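Local structure of anaerobically-induced outer membrane porin OprE (Pseudomonas aeruginosa, 4FRX) at residues I179-D191 against G259-G271. The protein probably acts as a porin of the OprD family, a beta-barrel that lets small solutes cross the bacterial outer membrane. Residues are numbered along the deposited sequence; the frame is centred on the assembly and turned at random.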
ATOM      1  N   ILE A 179      11.930  -0.617   8.314  1.00 11.24           N
ATOM      2  CA  ILE A 179      12.046  -0.027   6.985  1.00 13.04           C
ATOM      3  C   ILE A 179      13.163  -0.767   6.247  1.00 14.53           C
ATOM      4  O   ILE A 179      13.949  -1.478   6.884  1.00 12.93           O
ATOM      5  CB  ILE A 179      12.371   1.492   7.051  1.00  7.54           C
ATOM      6  CG1 ILE A 179      13.771   1.732   7.617  1.00 12.41           C
ATOM      7  CG2 ILE A 179      11.313   2.260   7.876  1.00 12.20           C
ATOM      8  CD1 ILE A 179      14.153   3.207   7.690  1.00 16.57           C
ATOM      9  N   ALA A 180      13.222  -0.617   4.921  1.00 10.91           N
ATOM     10  CA  ALA A 180      14.271  -1.233   4.096  1.00 13.36           C
ATOM     11  C   ALA A 180      15.637  -0.763   4.564  1.00 10.94           C
ATOM     12  O   ALA A 180      15.836   0.434   4.804  1.00 10.47           O
ATOM     13  CB  ALA A 180      14.080  -0.872   2.612  1.00  8.24           C
ATOM     14  N   GLY A 181      16.568  -1.705   4.692  1.00 12.08           N
ATOM     15  CA  GLY A 181      17.898  -1.404   5.185  1.00 13.46           C
ATOM     16  C   GLY A 181      18.099  -1.926   6.592  1.00 13.74           C
ATOM     17  O   GLY A 181      19.201  -2.287   6.977  1.00 16.02           O
ATOM     18  N   ALA A 182      17.023  -1.973   7.357  1.00  8.04           N
ATOM     19  CA  ALA A 182      17.102  -2.459   8.734  1.00 16.99           C
ATOM     20  C   ALA A 182      16.179  -3.639   8.952  1.00 17.89           C
ATOM     21  O   ALA A 182      16.069  -4.149  10.074  1.00 17.76           O
ATOM     22  CB  ALA A 182      16.746  -1.355   9.707  1.00 13.83           C
ATOM     23  N   ASN A 183      15.497  -4.062   7.891  1.00 15.26           N
ATOM     24  CA  ASN A 183      14.398  -5.009   8.048  1.00 19.02           C
ATOM     25  C   ASN A 183      14.813  -6.460   7.789  1.00 18.76           C
ATOM     26  O   ASN A 183      16.002  -6.776   7.785  1.00 18.38           O
ATOM     27  CB  ASN A 183      13.191  -4.596   7.194  1.00 16.75           C
ATOM     28  CG  ASN A 183      13.478  -4.642   5.705  1.00 19.78           C
ATOM     29  OD1 ASN A 183      14.581  -4.989   5.279  1.00 22.46           O
ATOM     30  ND2 ASN A 183      12.477  -4.288   4.902  1.00 15.35           N
ATOM     31  N   GLY A 184      13.838  -7.335   7.570  1.00 16.38           N
ATOM     32  CA  GLY A 184      14.133  -8.751   7.427  1.00 12.08           C
ATOM     33  C   GLY A 184      14.213  -9.419   8.785  1.00 20.24           C
ATOM     34  O   GLY A 184      13.657  -8.906   9.756  1.00 25.55           O
ATOM     35  N   SER A 185      14.905 -10.557   8.869  1.00 16.47           N
ATOM     36  CA  SER A 185      14.941 -11.305  10.129  1.00 23.71           C
ATOM     37  C   SER A 185      16.339 -11.664  10.620  1.00 28.01           C
ATOM     38  O   SER A 185      16.480 -12.463  11.543  1.00 28.50           O
ATOM     39  CB  SER A 185      14.106 -12.582  10.015  1.00 27.04           C
ATOM     40  OG  SER A 185      12.740 -12.269   9.871  1.00 31.42           O
ATOM     41  N   SER A 186      17.364 -11.078  10.013  1.00 20.84           N
ATOM     42  CA  SER A 186      18.740 -11.341  10.433  1.00 28.96           C
ATOM     43  C   SER A 186      18.970 -10.810  11.848  1.00 32.14           C
ATOM     44  O   SER A 186      18.136 -10.080  12.387  1.00 24.93           O
ATOM     45  CB  SER A 186      19.747 -10.726   9.452  1.00 23.71           C
ATOM     46  OG  SER A 186      19.820  -9.314   9.577  1.00 29.25           O
ATOM     47  N   ALA A 187      20.094 -11.185  12.452  1.00 31.82           N
ATOM     48  CA  ALA A 187      20.424 -10.720  13.791  1.00 33.94           C
ATOM     49  C   ALA A 187      20.697  -9.216  13.790  1.00 29.09           C
ATOM     50  O   ALA A 187      20.516  -8.540  14.801  1.00 30.96           O
ATOM     51  CB  ALA A 187      21.634 -11.481  14.335  1.00 38.35           C
ATOM     52  N   SER A 188      21.143  -8.701  12.649  1.00 23.31           N
ATOM     53  CA  SER A 188      21.507  -7.294  12.533  1.00 28.60           C
ATOM     54  C   SER A 188      20.280  -6.391  12.375  1.00 25.18           C
ATOM     55  O   SER A 188      20.376  -5.171  12.519  1.00 22.22           O
ATOM     56  CB  SER A 188      22.452  -7.087  11.344  1.00 34.92           C
ATOM     57  OG  SER A 188      21.827  -7.461  10.122  1.00 36.84           O
ATOM     58  N   SER A 189      19.133  -6.991  12.067  1.00 22.64           N
ATOM     59  CA  SER A 189      17.921  -6.212  11.825  1.00 22.81           C
ATOM     60  C   SER A 189      17.489  -5.444  13.067  1.00 19.23           C
ATOM     61  O   SER A 189      17.763  -5.848  14.201  1.00 16.28           O
ATOM     62  CB  SER A 189      16.791  -7.126  11.355  1.00 24.08           C
ATOM     63  OG  SER A 189      16.466  -8.065  12.362  1.00 28.98           O
ATOM     64  N   ARG A 190      16.820  -4.320  12.845  1.00 20.59           N
ATOM     65  CA  ARG A 190      16.301  -3.522  13.944  1.00 23.34           C
ATOM     66  C   ARG A 190      14.899  -3.062  13.610  1.00 21.79           C
ATOM     67  O   ARG A 190      14.533  -2.919  12.441  1.00 19.28           O
ATOM     68  CB  ARG A 190      17.196  -2.313  14.223  1.00 24.05           C
ATOM     69  CG  ARG A 190      18.586  -2.672  14.730  1.00 26.19           C
ATOM     70  CD  ARG A 190      18.542  -3.261  16.137  1.00 29.69           C
ATOM     71  NE  ARG A 190      19.881  -3.486  16.686  1.00 30.98           N
ATOM     72  CZ  ARG A 190      20.554  -4.629  16.582  1.00 35.23           C
ATOM     73  NH1 ARG A 190      20.027  -5.666  15.933  1.00 28.50           N
ATOM     74  NH2 ARG A 190      21.761  -4.736  17.123  1.00 34.76           N
ATOM     75  N   ASP A 191      14.103  -2.836  14.638  1.00 21.66           N
ATOM     76  CA  ASP A 191      12.734  -2.432  14.399  1.00 19.80           C
ATOM     77  C   ASP A 191      12.265  -1.494  15.489  1.00 17.91           C
ATOM     78  O   ASP A 191      13.033  -1.115  16.369  1.00 17.00           O
ATOM     79  CB  ASP A 191      11.824  -3.659  14.271  1.00 21.13           C
ATOM     80  CG  ASP A 191      12.033  -4.673  15.389  1.00 28.18           C
ATOM     81  OD1 ASP A 191      12.297  -4.258  16.536  1.00 26.47           O
ATOM     82  OD2 ASP A 191      11.920  -5.891  15.120  1.00 27.86           O
ATOM     83  N   GLY A 259      23.490   5.302  16.996  1.00 11.19           N
ATOM     84  CA  GLY A 259      22.262   4.603  16.661  1.00 15.92           C
ATOM     85  C   GLY A 259      22.406   3.887  15.334  1.00  9.59           C
ATOM     86  O   GLY A 259      22.026   2.721  15.206  1.00 12.36           O
ATOM     87  N   ARG A 260      22.975   4.576  14.355  1.00  8.73           N
ATOM     88  CA  ARG A 260      23.190   3.982  13.032  1.00  7.89           C
ATOM     89  C   ARG A 260      24.205   2.839  13.099  1.00 16.81           C
ATOM     90  O   ARG A 260      24.024   1.799  12.454  1.00 13.43           O
ATOM     91  CB  ARG A 260      23.581   5.042  11.995  1.00  7.59           C
ATOM     92  CG  ARG A 260      22.463   6.065  11.761  1.00  6.09           C
ATOM     93  CD  ARG A 260      22.734   6.894  10.525  1.00 12.31           C
ATOM     94  NE  ARG A 260      23.984   7.641  10.647  1.00 11.65           N
ATOM     95  CZ  ARG A 260      24.089   8.827  11.234  1.00 14.23           C
ATOM     96  NH1 ARG A 260      23.017   9.412  11.736  1.00 12.20           N
ATOM     97  NH2 ARG A 260      25.264   9.445  11.289  1.00 14.52           N
ATOM     98  N   ALA A 261      25.243   3.022  13.912  1.00 13.21           N
ATOM     99  CA  ALA A 261      26.206   1.968  14.194  1.00 14.82           C
ATOM    100  C   ALA A 261      25.540   0.696  14.746  1.00 15.63           C
ATOM    101  O   ALA A 261      26.023  -0.413  14.506  1.00 16.50           O
ATOM    102  CB  ALA A 261      27.278   2.479  15.171  1.00 10.95           C
ATOM    103  N   ASP A 262      24.449   0.853  15.493  1.00 17.18           N
ATOM    104  CA  ASP A 262      23.744  -0.305  16.051  1.00 17.85           C
ATOM    105  C   ASP A 262      22.659  -0.829  15.104  1.00 26.59           C
ATOM    106  O   ASP A 262      21.928  -1.754  15.435  1.00 20.89           O
ATOM    107  CB  ASP A 262      23.135   0.012  17.417  1.00 19.33           C
ATOM    108  CG  ASP A 262      22.590  -1.232  18.115  1.00 31.25           C
ATOM    109  OD1 ASP A 262      23.283  -2.276  18.111  1.00 32.93           O
ATOM    110  OD2 ASP A 262      21.460  -1.178  18.639  1.00 39.59           O
ATOM    111  N   GLY A 263      22.557  -0.240  13.920  1.00 17.24           N
ATOM    112  CA  GLY A 263      21.680  -0.800  12.917  1.00 18.83           C
ATOM    113  C   GLY A 263      20.377  -0.059  12.695  1.00 17.80           C
ATOM    114  O   GLY A 263      19.523  -0.544  11.959  1.00 14.74           O
ATOM    115  N   TYR A 264      20.208   1.110  13.309  1.00 10.92           N
ATOM    116  CA  TYR A 264      19.026   1.921  12.991  1.00 12.13           C
ATOM    117  C   TYR A 264      19.283   2.737  11.728  1.00 14.55           C
ATOM    118  O   TYR A 264      19.551   3.938  11.787  1.00 10.91           O
ATOM    119  CB  TYR A 264      18.587   2.795  14.173  1.00 16.47           C
ATOM    120  CG  TYR A 264      18.007   1.954  15.289  1.00 15.60           C
ATOM    121  CD1 TYR A 264      18.840   1.262  16.155  1.00 20.82           C
ATOM    122  CD2 TYR A 264      16.628   1.808  15.438  1.00 14.69           C
ATOM    123  CE1 TYR A 264      18.330   0.463  17.156  1.00 29.25           C
ATOM    124  CE2 TYR A 264      16.098   1.011  16.448  1.00 22.25           C
ATOM    125  CZ  TYR A 264      16.964   0.345  17.305  1.00 27.40           C
ATOM    126  OH  TYR A 264      16.480  -0.449  18.315  1.00 28.50           O
ATOM    127  N   VAL A 265      19.198   2.059  10.587  1.00 11.81           N
ATOM    128  CA  VAL A 265      19.617   2.631   9.315  1.00 11.00           C
ATOM    129  C   VAL A 265      18.608   2.392   8.199  1.00 12.41           C
ATOM    130  O   VAL A 265      17.779   1.481   8.262  1.00 13.22           O
ATOM    131  CB  VAL A 265      20.969   2.049   8.854  1.00 14.35           C
ATOM    132  CG1 VAL A 265      22.117   2.496   9.776  1.00  8.38           C
ATOM    133  CG2 VAL A 265      20.894   0.514   8.762  1.00 17.50           C
ATOM    134  N   SER A 266      18.713   3.218   7.163  1.00 10.25           N
ATOM    135  CA  SER A 266      17.892   3.087   5.972  1.00  8.80           C
ATOM    136  C   SER A 266      18.805   2.774   4.806  1.00  7.92           C
ATOM    137  O   SER A 266      19.942   3.253   4.752  1.00  6.40           O
ATOM    138  CB  SER A 266      17.195   4.420   5.688  1.00 14.67           C
ATOM    139  OG  SER A 266      16.697   4.465   4.360  1.00 11.90           O
ATOM    140  N   SER A 267      18.307   1.999   3.853  1.00  8.32           N
ATOM    141  CA  SER A 267      18.980   1.886   2.566  1.00  8.30           C
ATOM    142  C   SER A 267      19.050   3.254   1.873  1.00  9.30           C
ATOM    143  O   SER A 267      18.175   4.101   2.038  1.00  7.34           O
ATOM    144  CB  SER A 267      18.243   0.890   1.658  1.00  9.89           C
ATOM    145  OG  SER A 267      18.326  -0.426   2.181  1.00 21.79           O
ATOM    146  N   GLY A 268      20.115   3.458   1.113  1.00  6.35           N
ATOM    147  CA  GLY A 268      20.339   4.682   0.370  1.00  7.42           C
ATOM    148  C   GLY A 268      21.731   4.549  -0.230  1.00 13.22           C
ATOM    149  O   GLY A 268      22.236   3.437  -0.371  1.00 12.00           O
ATOM    150  N   TYR A 269      22.353   5.667  -0.585  1.00  9.74           N
ATOM    151  CA  TYR A 269      23.743   5.631  -1.023  1.00  7.61           C
ATOM    152  C   TYR A 269      24.496   6.803  -0.410  1.00 10.98           C
ATOM    153  O   TYR A 269      24.095   7.958  -0.557  1.00 12.31           O
ATOM    154  CB  TYR A 269      23.897   5.602  -2.549  1.00 10.02           C
ATOM    155  CG  TYR A 269      25.351   5.376  -2.893  1.00 14.18           C
ATOM    156  CD1 TYR A 269      25.946   4.138  -2.646  1.00 14.47           C
ATOM    157  CD2 TYR A 269      26.149   6.406  -3.379  1.00 10.44           C
ATOM    158  CE1 TYR A 269      27.277   3.922  -2.899  1.00  8.03           C
ATOM    159  CE2 TYR A 269      27.500   6.189  -3.639  1.00 15.91           C
ATOM    160  CZ  TYR A 269      28.050   4.943  -3.385  1.00 10.23           C
ATOM    161  OH  TYR A 269      29.386   4.688  -3.628  1.00 15.03           O
ATOM    162  N   TYR A 270      25.579   6.505   0.295  1.00  8.35           N
ATOM    163  CA  TYR A 270      26.218   7.516   1.136  1.00 10.80           C
ATOM    164  C   TYR A 270      27.672   7.718   0.804  1.00 15.56           C
ATOM    165  O   TYR A 270      28.415   8.275   1.608  1.00 17.57           O
ATOM    166  CB  TYR A 270      26.067   7.138   2.620  1.00 15.91           C
ATOM    167  CG  TYR A 270      24.624   6.953   3.014  1.00 12.91           C
ATOM    168  CD1 TYR A 270      23.971   5.746   2.776  1.00 12.79           C
ATOM    169  CD2 TYR A 270      23.895   8.001   3.586  1.00  8.38           C
ATOM    170  CE1 TYR A 270      22.646   5.577   3.113  1.00 12.88           C
ATOM    171  CE2 TYR A 270      22.567   7.840   3.917  1.00 10.39           C
ATOM    172  CZ  TYR A 270      21.946   6.630   3.679  1.00 10.84           C
ATOM    173  OH  TYR A 270      20.622   6.444   4.021  1.00  8.97           O
ATOM    174  N   GLY A 271      28.074   7.260  -0.378  1.00 11.82           N
ATOM    175  CA  GLY A 271      29.455   7.387  -0.821  1.00 12.68           C
ATOM    176  C   GLY A 271      30.324   6.218  -0.395  1.00 10.66           C
ATOM    177  O   GLY A 271      29.988   5.485   0.541  1.00 10.77           O
TER
HETATM  178  O   HOH W   1      14.351   2.800   4.040  1.00 13.07           O
HETATM  179  O   HOH W   2      22.730  -3.977  13.881  1.00 33.26           O
HETATM  180  O   HOH W   3      13.608   0.164  18.716  1.00 38.94           O
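With CG beside its own backbone N (chi1 -66°) and the chain bent at chi2 (-69°), R190 folds over Y264 and turns its guanidinium to D262, whose CG stands anti to the backbone N (chi1 -171°). The aliphatic root does the first part of the work: R190 CB lies 4.0 Å from the centroid of the Y264 ring, almost straight above its centre, a CH-pi contact. Farther out, R190 NH2 bonds to D262 OD1 at 3.1 Å. The salt bridge is skewed, since the acceptor lies close to the guanidinium plane while the nitrogen meets the carboxylate from above; the second link, from R190 NE to D262 OD2, is weak. R190 NH1 turns back to its own loop and donates to A187 O (3.1 Å) and S189 O (2.9 Å), fixing the rotation of the guanidinium and tying it to the type I turn S186-S189. Over one face of the guanidinium, offset toward its rim, a water joins S188 O to D262 O, and another spans D191 O and Y264 OH.

At the far end of the contact the backbones meet directly. S267 N donates to A180 O at 3.1 Å, an acceptor also reached by a water bound to S266 OG. S267 OG packs 3.2 Å from G181 CA, where glycine lets the chains approach closely. Between the two ends A182 CB presses on V265 O at 3.3 Å; that buried carbonyl has no hydrogen-bond partner in the model.

The contact thus joins two long loops at one end of the barrel: one links strands 174-176 and 195-203, while the other carries helix 257-261, closed by a Schellman motif at G263, and strand 266-267, which pairs antiparallel with 276-277. R315, salt-bridged to D191, ties in a third loop, between strands 295-305 and 340-349.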